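PDB 6K2E: CRISPR/cas2 protein from Pyrococcus horikoshii OT3, which probably binds RNA and, as other Cas2 proteins do, may work with Cas1 in capturing new spacers for CRISPR immunity. Local coordinates for residues A[17-29]-A[44-57]. Sequence-based numbering, arbitrary orientation.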
ATOM      1  N   VAL A  17       0.013 -10.070 -14.257  1.00 23.10           N
ATOM      2  CA  VAL A  17       0.094 -10.155 -12.794  1.00 24.22           C
ATOM      3  C   VAL A  17       1.244 -11.053 -12.358  1.00 24.98           C
ATOM      4  O   VAL A  17       1.930 -10.764 -11.369  1.00 26.84           O
ATOM      5  CB  VAL A  17      -1.261 -10.637 -12.221  1.00 24.93           C
ATOM      6  CG1 VAL A  17      -1.143 -11.412 -10.881  1.00 19.68           C
ATOM      7  CG2 VAL A  17      -2.180  -9.470 -12.047  1.00 26.25           C
ATOM      8  N   ASN A  18       1.542 -12.084 -13.134  1.00 25.68           N
ATOM      9  CA  ASN A  18       2.612 -12.974 -12.730  1.00 26.68           C
ATOM     10  C   ASN A  18       3.990 -12.386 -12.980  1.00 28.41           C
ATOM     11  O   ASN A  18       4.900 -12.590 -12.165  1.00 24.27           O
ATOM     12  CB  ASN A  18       2.488 -14.289 -13.462  1.00 30.85           C
ATOM     13  CG  ASN A  18       2.939 -15.425 -12.620  1.00 43.31           C
ATOM     14  OD1 ASN A  18       3.940 -16.081 -12.926  1.00 42.27           O
ATOM     15  ND2 ASN A  18       2.224 -15.652 -11.515  1.00 45.02           N
ATOM     16  N   ARG A  19       4.129 -11.571 -14.024  1.00 26.85           N
ATOM     17  CA  ARG A  19       5.416 -10.960 -14.286  1.00 25.63           C
ATOM     18  C   ARG A  19       5.727  -9.875 -13.269  1.00 26.79           C
ATOM     19  O   ARG A  19       6.864  -9.799 -12.796  1.00 27.48           O
ATOM     20  CB  ARG A  19       5.425 -10.345 -15.687  1.00 26.13           C
ATOM     21  CG  ARG A  19       5.153 -11.298 -16.821  1.00 34.00           C
ATOM     22  CD  ARG A  19       5.083 -10.559 -18.155  1.00 30.55           C
ATOM     23  NE  ARG A  19       6.395 -10.019 -18.493  1.00 42.56           N
ATOM     24  CZ  ARG A  19       6.601  -8.959 -19.275  1.00 49.09           C
ATOM     25  NH1 ARG A  19       5.569  -8.309 -19.829  1.00 41.75           N
ATOM     26  NH2 ARG A  19       7.850  -8.558 -19.505  1.00 44.83           N
ATOM     27  N   VAL A  20       4.705  -9.148 -12.805  1.00 24.84           N
ATOM     28  CA  VAL A  20       4.920  -8.128 -11.784  1.00 24.45           C
ATOM     29  C   VAL A  20       5.211  -8.778 -10.434  1.00 24.36           C
ATOM     30  O   VAL A  20       6.128  -8.358  -9.719  1.00 27.85           O
ATOM     31  CB  VAL A  20       3.705  -7.172 -11.722  1.00 25.49           C
ATOM     32  CG1 VAL A  20       3.747  -6.282 -10.497  1.00 23.47           C
ATOM     33  CG2 VAL A  20       3.668  -6.288 -12.932  1.00 20.74           C
ATOM     34  N   HIS A  21       4.509  -9.868 -10.110  1.00 26.01           N
ATOM     35  CA  HIS A  21       4.685 -10.523  -8.813  1.00 27.80           C
ATOM     36  C   HIS A  21       6.033 -11.233  -8.695  1.00 27.33           C
ATOM     37  O   HIS A  21       6.687 -11.145  -7.646  1.00 28.03           O
ATOM     38  CB  HIS A  21       3.538 -11.507  -8.570  1.00 29.27           C
ATOM     39  CG  HIS A  21       3.560 -12.156  -7.216  1.00 33.55           C
ATOM     40  ND1 HIS A  21       4.199 -13.360  -6.974  1.00 33.71           N
ATOM     41  CD2 HIS A  21       3.003 -11.779  -6.038  1.00 30.29           C
ATOM     42  CE1 HIS A  21       4.049 -13.685  -5.701  1.00 39.73           C
ATOM     43  NE2 HIS A  21       3.333 -12.740  -5.110  1.00 37.03           N
ATOM     44  N   LYS A  22       6.486 -11.905  -9.765  1.00 30.78           N
ATOM     45  CA  LYS A  22       7.769 -12.610  -9.719  1.00 27.95           C
ATOM     46  C   LYS A  22       8.928 -11.626  -9.640  1.00 26.78           C
ATOM     47  O   LYS A  22       9.886 -11.842  -8.883  1.00 27.72           O
ATOM     48  CB  LYS A  22       7.930 -13.519 -10.946  1.00 26.28           C
ATOM     49  CG  LYS A  22       7.174 -14.842 -10.855  1.00 33.41           C
ATOM     50  CD  LYS A  22       7.611 -15.829 -11.933  1.00 42.72           C
ATOM     51  CE  LYS A  22       6.814 -17.141 -11.852  1.00 51.45           C
ATOM     52  NZ  LYS A  22       6.610 -17.619 -10.450  1.00 55.24           N
ATOM     53  N   LEU A  23       8.802 -10.505 -10.357  1.00 25.32           N
ATOM     54  CA  LEU A  23       9.812  -9.458 -10.329  1.00 25.56           C
ATOM     55  C   LEU A  23       9.912  -8.817  -8.949  1.00 30.75           C
ATOM     56  O   LEU A  23      11.030  -8.646  -8.427  1.00 32.98           O
ATOM     57  CB  LEU A  23       9.481  -8.415 -11.394  1.00 23.75           C
ATOM     58  CG  LEU A  23      10.336  -7.159 -11.396  1.00 32.42           C
ATOM     59  CD1 LEU A  23      11.797  -7.508 -11.666  1.00 28.44           C
ATOM     60  CD2 LEU A  23       9.803  -6.116 -12.389  1.00 26.73           C
ATOM     61  N   LEU A  24       8.757  -8.533  -8.311  1.00 30.62           N
ATOM     62  CA  LEU A  24       8.783  -7.961  -6.970  1.00 27.44           C
ATOM     63  C   LEU A  24       9.262  -8.950  -5.911  1.00 28.14           C
ATOM     64  O   LEU A  24       9.743  -8.507  -4.863  1.00 28.66           O
ATOM     65  CB  LEU A  24       7.408  -7.433  -6.595  1.00 25.27           C
ATOM     66  CG  LEU A  24       6.984  -6.126  -7.257  1.00 24.93           C
ATOM     67  CD1 LEU A  24       5.478  -5.861  -7.126  1.00 19.71           C
ATOM     68  CD2 LEU A  24       7.793  -4.973  -6.696  1.00 24.94           C
ATOM     69  N   LYS A  25       9.159 -10.269  -6.153  1.00 28.34           N
ATOM     70  CA  LYS A  25       9.632 -11.237  -5.159  1.00 31.69           C
ATOM     71  C   LYS A  25      11.151 -11.413  -5.194  1.00 31.58           C
ATOM     72  O   LYS A  25      11.747 -11.810  -4.187  1.00 31.71           O
ATOM     73  CB  LYS A  25       8.920 -12.592  -5.341  1.00 31.61           C
ATOM     74  CG  LYS A  25       9.190 -13.681  -4.229  1.00 43.85           C
ATOM     75  CD  LYS A  25       7.959 -14.035  -3.321  1.00 41.71           C
ATOM     76  CE  LYS A  25       8.383 -14.631  -1.933  1.00 44.59           C
ATOM     77  NZ  LYS A  25       8.518 -13.648  -0.773  1.00 41.14           N
ATOM     78  N   THR A  26      11.797 -11.089  -6.316  1.00 28.00           N
ATOM     79  CA  THR A  26      13.255 -11.034  -6.353  1.00 26.13           C
ATOM     80  C   THR A  26      13.814  -9.962  -5.407  1.00 31.17           C
ATOM     81  O   THR A  26      14.843 -10.193  -4.766  1.00 32.47           O
ATOM     82  CB  THR A  26      13.772 -10.877  -7.799  1.00 28.96           C
ATOM     83  OG1 THR A  26      13.185  -9.743  -8.428  1.00 38.16           O
ATOM     84  CG2 THR A  26      13.391 -12.099  -8.573  1.00 21.94           C
ATOM     85  N   TYR A  27      13.176  -8.780  -5.324  1.00 30.80           N
ATOM     86  CA  TYR A  27      13.750  -7.703  -4.521  1.00 26.80           C
ATOM     87  C   TYR A  27      13.150  -7.600  -3.134  1.00 24.82           C
ATOM     88  O   TYR A  27      13.841  -7.134  -2.226  1.00 31.06           O
ATOM     89  CB  TYR A  27      13.574  -6.340  -5.199  1.00 25.93           C
ATOM     90  CG  TYR A  27      14.263  -6.174  -6.524  1.00 27.92           C
ATOM     91  CD1 TYR A  27      13.673  -6.659  -7.683  1.00 30.13           C
ATOM     92  CD2 TYR A  27      15.497  -5.528  -6.627  1.00 31.46           C
ATOM     93  CE1 TYR A  27      14.275  -6.520  -8.904  1.00 28.98           C
ATOM     94  CE2 TYR A  27      16.119  -5.384  -7.861  1.00 32.09           C
ATOM     95  CZ  TYR A  27      15.490  -5.891  -8.995  1.00 32.70           C
ATOM     96  OH  TYR A  27      16.036  -5.788 -10.248  1.00 37.18           O
ATOM     97  N   LEU A  28      11.881  -7.968  -2.940  1.00 25.09           N
ATOM     98  CA  LEU A  28      11.156  -7.544  -1.745  1.00 26.01           C
ATOM     99  C   LEU A  28      10.446  -8.715  -1.085  1.00 24.82           C
ATOM    100  O   LEU A  28      10.295  -9.793  -1.656  1.00 31.30           O
ATOM    101  CB  LEU A  28      10.143  -6.434  -2.083  1.00 24.57           C
ATOM    102  CG  LEU A  28      10.777  -5.100  -2.508  1.00 27.03           C
ATOM    103  CD1 LEU A  28       9.781  -4.119  -3.111  1.00 23.58           C
ATOM    104  CD2 LEU A  28      11.486  -4.497  -1.318  1.00 22.85           C
ATOM    105  N   PHE A  29       9.947  -8.449   0.113  1.00 25.92           N
ATOM    106  CA  PHE A  29       9.236  -9.425   0.927  1.00 29.58           C
ATOM    107  C   PHE A  29       7.762  -9.334   0.580  1.00 29.31           C
ATOM    108  O   PHE A  29       7.165  -8.258   0.638  1.00 32.70           O
ATOM    109  CB  PHE A  29       9.502  -9.150   2.418  1.00 27.99           C
ATOM    110  CG  PHE A  29       8.496  -9.759   3.379  1.00 45.60           C
ATOM    111  CD1 PHE A  29       7.471  -8.967   3.943  1.00 42.71           C
ATOM    112  CD2 PHE A  29       8.605 -11.096   3.785  1.00 49.11           C
ATOM    113  CE1 PHE A  29       6.548  -9.513   4.853  1.00 43.06           C
ATOM    114  CE2 PHE A  29       7.683 -11.653   4.702  1.00 50.82           C
ATOM    115  CZ  PHE A  29       6.656 -10.861   5.231  1.00 50.72           C
ATOM    116  N   GLN A  44      19.306  -0.616  -6.339  1.00 33.62           N
ATOM    117  CA  GLN A  44      18.348  -1.698  -6.462  1.00 34.51           C
ATOM    118  C   GLN A  44      16.938  -1.157  -6.673  1.00 37.04           C
ATOM    119  O   GLN A  44      16.183  -1.742  -7.458  1.00 35.25           O
ATOM    120  CB  GLN A  44      18.429  -2.609  -5.234  1.00 38.48           C
ATOM    121  CG  GLN A  44      19.557  -3.642  -5.313  1.00 41.34           C
ATOM    122  CD  GLN A  44      19.757  -4.418  -4.012  1.00 49.55           C
ATOM    123  OE1 GLN A  44      18.800  -4.699  -3.294  1.00 48.56           O
ATOM    124  NE2 GLN A  44      21.014  -4.789  -3.718  1.00 50.29           N
ATOM    125  N   LEU A  45      16.596  -0.013  -6.048  1.00 34.88           N
ATOM    126  CA  LEU A  45      15.281   0.591  -6.268  1.00 30.71           C
ATOM    127  C   LEU A  45      15.145   1.105  -7.696  1.00 28.56           C
ATOM    128  O   LEU A  45      14.097   0.928  -8.324  1.00 27.38           O
ATOM    129  CB  LEU A  45      15.034   1.729  -5.266  1.00 29.58           C
ATOM    130  CG  LEU A  45      13.704   2.508  -5.404  1.00 27.13           C
ATOM    131  CD1 LEU A  45      12.484   1.575  -5.435  1.00 21.81           C
ATOM    132  CD2 LEU A  45      13.504   3.576  -4.339  1.00 19.77           C
ATOM    133  N   TYR A  46      16.204   1.701  -8.239  1.00 31.85           N
ATOM    134  CA  TYR A  46      16.182   2.135  -9.631  1.00 31.62           C
ATOM    135  C   TYR A  46      16.150   0.955 -10.595  1.00 34.55           C
ATOM    136  O   TYR A  46      15.580   1.078 -11.688  1.00 36.54           O
ATOM    137  CB  TYR A  46      17.375   3.034  -9.928  1.00 29.86           C
ATOM    138  CG  TYR A  46      17.138   4.505  -9.643  1.00 32.72           C
ATOM    139  CD1 TYR A  46      16.441   5.305 -10.534  1.00 32.10           C
ATOM    140  CD2 TYR A  46      17.630   5.098  -8.474  1.00 33.37           C
ATOM    141  CE1 TYR A  46      16.230   6.655 -10.267  1.00 34.75           C
ATOM    142  CE2 TYR A  46      17.434   6.436  -8.199  1.00 31.22           C
ATOM    143  CZ  TYR A  46      16.734   7.216  -9.095  1.00 37.57           C
ATOM    144  OH  TYR A  46      16.535   8.556  -8.817  1.00 35.61           O
ATOM    145  N   GLU A  47      16.753  -0.187 -10.224  1.00 25.62           N
ATOM    146  CA  GLU A  47      16.706  -1.352 -11.108  1.00 30.90           C
ATOM    147  C   GLU A  47      15.310  -1.963 -11.152  1.00 33.62           C
ATOM    148  O   GLU A  47      14.813  -2.317 -12.231  1.00 32.58           O
ATOM    149  CB  GLU A  47      17.736  -2.393 -10.664  1.00 31.06           C
ATOM    150  CG  GLU A  47      18.049  -3.496 -11.686  1.00 31.02           C
ATOM    151  CD  GLU A  47      19.029  -4.538 -11.135  1.00 39.74           C
ATOM    152  OE1 GLU A  47      18.709  -5.178 -10.112  1.00 36.45           O
ATOM    153  OE2 GLU A  47      20.134  -4.702 -11.705  1.00 46.56           O
ATOM    154  N   LEU A  48      14.659  -2.046  -9.989  1.00 32.36           N
ATOM    155  CA  LEU A  48      13.304  -2.566  -9.886  1.00 26.28           C
ATOM    156  C   LEU A  48      12.322  -1.702 -10.651  1.00 30.80           C
ATOM    157  O   LEU A  48      11.459  -2.221 -11.368  1.00 29.74           O
ATOM    158  CB  LEU A  48      12.905  -2.634  -8.419  1.00 25.96           C
ATOM    159  CG  LEU A  48      11.441  -2.922  -8.132  1.00 26.51           C
ATOM    160  CD1 LEU A  48      11.055  -4.311  -8.655  1.00 30.92           C
ATOM    161  CD2 LEU A  48      11.210  -2.813  -6.656  1.00 28.80           C
ATOM    162  N   GLU A  49      12.460  -0.378 -10.524  1.00 32.16           N
ATOM    163  CA  GLU A  49      11.554   0.547 -11.189  1.00 25.90           C
ATOM    164  C   GLU A  49      11.706   0.486 -12.696  1.00 30.21           C
ATOM    165  O   GLU A  49      10.712   0.560 -13.425  1.00 33.72           O
ATOM    166  CB  GLU A  49      11.817   1.956 -10.693  1.00 24.65           C
ATOM    167  CG  GLU A  49      10.734   2.911 -11.057  1.00 25.50           C
ATOM    168  CD  GLU A  49      11.085   3.702 -12.260  1.00 27.84           C
ATOM    169  OE1 GLU A  49      12.264   3.657 -12.656  1.00 30.56           O
ATOM    170  OE2 GLU A  49      10.180   4.337 -12.822  1.00 32.37           O
ATOM    171  N   MET A  50      12.945   0.339 -13.175  1.00 36.13           N
ATOM    172  CA  MET A  50      13.191   0.197 -14.605  1.00 35.97           C
ATOM    173  C   MET A  50      12.608  -1.112 -15.129  1.00 34.22           C
ATOM    174  O   MET A  50      12.021  -1.148 -16.213  1.00 31.18           O
ATOM    175  CB  MET A  50      14.695   0.285 -14.894  1.00 35.62           C
ATOM    176  CG  MET A  50      15.080   0.156 -16.384  1.00 45.76           C
ATOM    177  SD  MET A  50      15.611  -1.514 -16.873  1.00 67.75           S
ATOM    178  CE  MET A  50      16.794  -1.182 -18.184  1.00 58.82           C
ATOM    179  N   ARG A  51      12.773  -2.197 -14.384  1.00 29.66           N
ATOM    180  CA  ARG A  51      12.211  -3.456 -14.839  1.00 31.50           C
ATOM    181  C   ARG A  51      10.684  -3.461 -14.724  1.00 36.65           C
ATOM    182  O   ARG A  51      10.007  -4.036 -15.587  1.00 35.50           O
ATOM    183  CB  ARG A  51      12.858  -4.609 -14.065  1.00 28.55           C
ATOM    184  CG  ARG A  51      14.295  -4.885 -14.528  1.00 31.40           C
ATOM    185  CD  ARG A  51      15.062  -5.815 -13.596  1.00 31.41           C
ATOM    186  NE  ARG A  51      14.803  -7.215 -13.921  1.00 39.37           N
ATOM    187  CZ  ARG A  51      15.100  -8.238 -13.124  1.00 42.91           C
ATOM    188  NH1 ARG A  51      15.683  -8.022 -11.950  1.00 40.07           N
ATOM    189  NH2 ARG A  51      14.802  -9.479 -13.492  1.00 35.01           N
ATOM    190  N   LEU A  52      10.128  -2.762 -13.720  1.00 35.96           N
ATOM    191  CA  LEU A  52       8.677  -2.603 -13.627  1.00 27.53           C
ATOM    192  C   LEU A  52       8.150  -1.760 -14.772  1.00 32.31           C
ATOM    193  O   LEU A  52       7.092  -2.060 -15.335  1.00 31.97           O
ATOM    194  CB  LEU A  52       8.293  -1.942 -12.305  1.00 23.18           C
ATOM    195  CG  LEU A  52       8.207  -2.808 -11.045  1.00 29.59           C
ATOM    196  CD1 LEU A  52       8.220  -1.961  -9.788  1.00 21.16           C
ATOM    197  CD2 LEU A  52       6.980  -3.690 -11.081  1.00 31.50           C
ATOM    198  N   LYS A  53       8.916  -0.742 -15.172  1.00 33.79           N
ATOM    199  CA  LYS A  53       8.470   0.170 -16.215  1.00 34.42           C
ATOM    200  C   LYS A  53       8.402  -0.519 -17.570  1.00 35.25           C
ATOM    201  O   LYS A  53       7.595  -0.132 -18.425  1.00 36.87           O
ATOM    202  CB  LYS A  53       9.397   1.378 -16.277  1.00 32.77           C
ATOM    203  CG  LYS A  53       8.723   2.655 -16.719  1.00 39.08           C
ATOM    204  CD  LYS A  53       9.618   3.834 -16.438  1.00 47.01           C
ATOM    205  CE  LYS A  53       8.827   4.931 -15.753  1.00 55.37           C
ATOM    206  NZ  LYS A  53       9.733   5.988 -15.237  1.00 45.55           N
ATOM    207  N   ARG A  54       9.210  -1.555 -17.770  1.00 36.89           N
ATOM    208  CA  ARG A  54       9.180  -2.295 -19.019  1.00 38.45           C
ATOM    209  C   ARG A  54       8.102  -3.360 -19.032  1.00 36.20           C
ATOM    210  O   ARG A  54       7.803  -3.892 -20.103  1.00 41.11           O
ATOM    211  CB  ARG A  54      10.553  -2.935 -19.283  1.00 43.55           C
ATOM    212  CG  ARG A  54      11.700  -1.913 -19.321  1.00 62.60           C
ATOM    213  CD  ARG A  54      12.963  -2.371 -20.063  1.00 66.41           C
ATOM    214  NE  ARG A  54      12.674  -3.218 -21.219  1.00 78.84           N
ATOM    215  CZ  ARG A  54      12.318  -2.759 -22.417  1.00 83.08           C
ATOM    216  NH1 ARG A  54      12.243  -1.450 -22.640  1.00 75.52           N
ATOM    217  NH2 ARG A  54      12.067  -3.608 -23.405  1.00 71.81           N
ATOM    218  N   ILE A  55       7.450  -3.613 -17.904  1.00 34.80           N
ATOM    219  CA  ILE A  55       6.371  -4.588 -17.823  1.00 32.81           C
ATOM    220  C   ILE A  55       5.017  -3.913 -17.956  1.00 33.82           C
ATOM    221  O   ILE A  55       4.167  -4.367 -18.725  1.00 33.31           O
ATOM    222  CB  ILE A  55       6.450  -5.384 -16.503  1.00 30.75           C
ATOM    223  CG1 ILE A  55       7.616  -6.362 -16.494  1.00 30.73           C
ATOM    224  CG2 ILE A  55       5.160  -6.153 -16.275  1.00 33.28           C
ATOM    225  CD1 ILE A  55       7.684  -7.182 -15.217  1.00 23.22           C
ATOM    226  N   VAL A  56       4.833  -2.798 -17.238  1.00 34.79           N
ATOM    227  CA  VAL A  56       3.528  -2.161 -17.140  1.00 31.71           C
ATOM    228  C   VAL A  56       3.178  -1.515 -18.471  1.00 31.63           C
ATOM    229  O   VAL A  56       4.028  -0.948 -19.175  1.00 33.76           O
ATOM    230  CB  VAL A  56       3.470  -1.156 -15.970  1.00 28.24           C
ATOM    231  CG1 VAL A  56       3.692  -1.884 -14.653  1.00 23.93           C
ATOM    232  CG2 VAL A  56       4.438  -0.001 -16.151  1.00 26.89           C
ATOM    233  N   LYS A  57       1.926  -1.678 -18.854  1.00 33.43           N
ATOM    234  CA  LYS A  57       1.359  -1.151 -20.076  1.00 35.13           C
ATOM    235  C   LYS A  57      -0.071  -0.777 -19.752  1.00 37.99           C
ATOM    236  O   LYS A  57      -0.666  -1.409 -18.878  1.00 34.65           O
ATOM    237  CB  LYS A  57       1.382  -2.200 -21.214  1.00 32.26           C
ATOM    238  CG  LYS A  57       2.729  -2.414 -21.871  1.00 44.20           C
ATOM    239  CD  LYS A  57       3.039  -3.896 -22.158  1.00 49.75           C
ATOM    240  CE  LYS A  57       4.568  -4.169 -22.204  1.00 44.62           C
ATOM    241  NZ  LYS A  57       4.969  -5.326 -21.308  1.00 48.56           N
TER
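Leu23 of helix 17-27 packs as a knob into a hole formed by Leu48, Arg51, Leu52 and Ile55 of helix 42-55. The two helices run antiparallel. Within these segments their axes come to 10.3 Å, and their N-to-C directions differ by 173°. CG of Leu23 is anti to its backbone nitrogen (chi1 173°), which carries both methyls toward helix 42-55. Leu23 CD2 enters the apolar centre and meets Ile55 CD1 at 3.7 Å. Its other branch, CD1, lies over the face of the Arg51 guanidinium. Tyr27 is a second knob. Leu48 CB sits over its ring, 4.0 Å from the centroid, in a CH-pi contact. Val20, Leu24 and Leu52 extend this tightly packed, buried side.

The outer side is polar and more exposed. Tyr27 OH donates to Glu47 OE1 (2.7 Å), reaching it from above the carboxylate plane. The same hydroxyl accepts from Arg51 NH1 (2.8 Å), close to the guanidinium plane. A leucine in place of Tyr27 lacks the hydroxyl, and Glu47 and Arg51 would probably lose their link and be freer to turn. At the other end, Ile55 CG1 lies against one Arg19 guanidinium face, toward its rim.

Both helices cover one face of the antiparallel sheet of this ferredoxin-like fold. Leu24 and Leu28 rest on strands 3-11 and 35-41, and Leu52 on strand 61-67.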